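Local coordinates for protein putative MAR1 (Leishmania donovani, PDB 1X9G) that is of unknown function but belongs to the isochorismatase superfamily of hydrolases and their relatives, and has been put forward as a putative ribonuclease, at residues Q175-D179 with A180-N184. Residues are numbered along the deposited sequence; the frame is centred on the assembly and turned at random.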
ATOM      1  N   GLN A 175     -14.783  -2.589  17.875  1.00 57.73           N
ATOM      2  CA  GLN A 175     -14.345  -1.211  17.929  1.00 57.79           C
ATOM      3  C   GLN A 175     -15.480  -0.386  18.515  1.00 59.91           C
ATOM      4  O   GLN A 175     -15.246   0.608  19.200  1.00 60.53           O
ATOM      5  CB  GLN A 175     -13.985  -0.701  16.536  1.00 56.28           C
ATOM      6  CG  GLN A 175     -12.570  -1.081  15.995  1.00 56.22           C
ATOM      7  CD  GLN A 175     -12.445  -0.721  14.516  1.00 56.09           C
ATOM      8  OE1 GLN A 175     -12.794   0.378  14.128  1.00 56.42           O
ATOM      9  NE2 GLN A 175     -12.021  -1.663  13.685  1.00 52.97           N
ATOM     10  N   MET A 176     -16.704  -0.794  18.232  1.00 61.81           N
ATOM     11  CA  MET A 176     -17.868  -0.146  18.768  1.00 65.63           C
ATOM     12  C   MET A 176     -18.178  -0.485  20.266  1.00 65.92           C
ATOM     13  O   MET A 176     -18.813   0.318  20.936  1.00 65.79           O
ATOM     14  CB  MET A 176     -19.073  -0.471  17.877  1.00 65.26           C
ATOM     15  CG  MET A 176     -19.090   0.251  16.529  1.00 66.51           C
ATOM     16  SD  MET A 176     -20.325  -0.400  15.338  1.00 68.22           S
ATOM     17  CE  MET A 176     -21.624   0.845  15.511  1.00 66.89           C
ATOM     18  N   THR A 177     -17.755  -1.652  20.769  1.00 67.27           N
ATOM     19  CA  THR A 177     -17.947  -2.017  22.191  1.00 69.26           C
ATOM     20  C   THR A 177     -16.663  -1.977  22.966  1.00 71.13           C
ATOM     21  O   THR A 177     -16.140  -3.028  23.288  1.00 73.85           O
ATOM     22  CB  THR A 177     -18.423  -3.494  22.391  1.00 69.85           C
ATOM     23  OG1 THR A 177     -18.112  -4.290  21.248  1.00 68.21           O
ATOM     24  CG2 THR A 177     -19.925  -3.564  22.669  1.00 71.90           C
ATOM     25  N   LYS A 178     -16.118  -0.821  23.295  1.00 71.31           N
ATOM     26  CA  LYS A 178     -14.676  -0.798  23.529  1.00 70.27           C
ATOM     27  C   LYS A 178     -14.100  -1.683  24.685  1.00 70.24           C
ATOM     28  O   LYS A 178     -12.888  -1.675  24.945  1.00 69.88           O
ATOM     29  CB  LYS A 178     -14.215   0.652  23.584  1.00 70.80           C
ATOM     30  CG  LYS A 178     -14.389   1.435  22.247  1.00 70.51           C
ATOM     31  CD  LYS A 178     -13.088   2.247  21.914  1.00 71.59           C
ATOM     32  CE  LYS A 178     -13.183   3.076  20.635  1.00 73.72           C
ATOM     33  NZ  LYS A 178     -13.311   2.244  19.361  1.00 74.00           N
ATOM     34  N   ASP A 179     -14.966  -2.493  25.323  1.00 70.01           N
ATOM     35  CA  ASP A 179     -14.663  -3.200  26.597  1.00 69.18           C
ATOM     36  C   ASP A 179     -15.421  -4.538  26.705  1.00 68.61           C
ATOM     37  O   ASP A 179     -16.588  -4.602  26.358  1.00 68.63           O
ATOM     38  CB  ASP A 179     -15.068  -2.305  27.772  1.00 69.04           C
ATOM     39  CG  ASP A 179     -14.228  -2.546  29.029  1.00 68.37           C
ATOM     40  OD1 ASP A 179     -14.231  -3.685  29.588  1.00 65.70           O
ATOM     41  OD2 ASP A 179     -13.571  -1.559  29.461  1.00 66.52           O
ATOM     42  N   ALA A 180     -14.774  -5.598  27.193  1.00 68.11           N
ATOM     43  CA  ALA A 180     -15.453  -6.898  27.355  1.00 68.05           C
ATOM     44  C   ALA A 180     -16.434  -6.935  28.556  1.00 68.44           C
ATOM     45  O   ALA A 180     -17.136  -7.930  28.757  1.00 67.78           O
ATOM     46  CB  ALA A 180     -14.438  -8.057  27.439  1.00 67.56           C
ATOM     47  N   MET A 181     -16.467  -5.854  29.342  1.00 69.16           N
ATOM     48  CA  MET A 181     -17.440  -5.693  30.447  1.00 69.94           C
ATOM     49  C   MET A 181     -18.543  -4.700  30.085  1.00 69.38           C
ATOM     50  O   MET A 181     -19.177  -4.103  30.950  1.00 69.81           O
ATOM     51  CB  MET A 181     -16.732  -5.293  31.748  1.00 69.93           C
ATOM     52  CG  MET A 181     -15.903  -6.428  32.371  1.00 72.50           C
ATOM     53  SD  MET A 181     -16.866  -7.815  33.085  1.00 77.54           S
ATOM     54  CE  MET A 181     -16.930  -9.027  31.746  1.00 76.04           C
ATOM     55  N   ASP A 182     -18.756  -4.542  28.787  1.00 68.78           N
ATOM     56  CA  ASP A 182     -19.744  -3.612  28.255  1.00 67.79           C
ATOM     57  C   ASP A 182     -21.117  -4.247  28.408  1.00 67.00           C
ATOM     58  O   ASP A 182     -21.240  -5.452  28.195  1.00 66.05           O
ATOM     59  CB  ASP A 182     -19.459  -3.353  26.766  1.00 66.88           C
ATOM     60  CG  ASP A 182     -20.278  -2.216  26.218  1.00 66.42           C
ATOM     61  OD1 ASP A 182     -19.840  -1.054  26.361  1.00 66.76           O
ATOM     62  OD2 ASP A 182     -21.365  -2.473  25.670  1.00 66.51           O
ATOM     63  N   PRO A 183     -22.155  -3.442  28.746  1.00 67.20           N
ATOM     64  CA  PRO A 183     -23.485  -4.025  29.016  1.00 67.06           C
ATOM     65  C   PRO A 183     -23.960  -4.818  27.812  1.00 67.57           C
ATOM     66  O   PRO A 183     -24.741  -5.785  27.945  1.00 67.21           O
ATOM     67  CB  PRO A 183     -24.377  -2.798  29.238  1.00 66.61           C
ATOM     68  CG  PRO A 183     -23.466  -1.741  29.694  1.00 66.77           C
ATOM     69  CD  PRO A 183     -22.177  -1.976  28.921  1.00 67.41           C
ATOM     70  N   ASN A 184     -23.467  -4.438  26.635  1.00 67.39           N
ATOM     71  CA  ASN A 184     -23.910  -5.129  25.433  1.00 67.66           C
ATOM     72  C   ASN A 184     -23.003  -6.246  24.903  1.00 67.37           C
ATOM     73  O   ASN A 184     -23.360  -6.927  23.942  1.00 66.49           O
ATOM     74  CB  ASN A 184     -24.384  -4.146  24.366  1.00 67.16           C
ATOM     75  CG  ASN A 184     -25.768  -3.651  24.654  1.00 67.50           C
ATOM     76  OD1 ASN A 184     -26.709  -4.445  24.785  1.00 66.19           O
ATOM     77  ND2 ASN A 184     -25.911  -2.345  24.780  1.00 66.61           N
TER
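A type I beta turn from Asp-179 to Asp-182 lies in the loop that links helix 169-176 to helix 185-191, with a side-chain bond at its start and a capping bond at its end. The closing bond of the turn, Asp-182 N to Asp-179 O, is long at 3.3 Å and bent to 136° at the hydrogen; the donor nitrogen sits above the carbonyl plane, not on a lone pair. A straighter bond (159°) reinforces it: Met-181 N gives its hydrogen to Asp-179 OD1 at 3.1 Å, on the anti side of the carboxylate. As acceptor two residues before the donor, Asp-179 thus forms an Asx turn overlapping the beta turn. Its CG lies opposite the backbone N (chi1 -151°), beside the carbonyl carbon, which folds OD1 over the chain that follows. OD1 also bonds to Thr-91 OG1 of the second subunit, tying the turn to the subunit interface.

At the other end Asp-182 precedes the turn that leads into helix 185-191 and caps it, Asp-182 OD2 accepting from Asn-184 N at 3.0 Å. Tyr-16 OH also bonds to OD2, while His-15 NE2 bonds to OD1, so both carboxylate oxygens are engaged and the loop is pinned to the N-terminal segment. Thr-177, the first residue to leave helical geometry, crosses this side chain at about a right angle: its methyl CG2 meets Asp-182 OD2 at 3.5 Å. Its hydroxyl OG1 turns instead to Leu-173 O in the preceding helix.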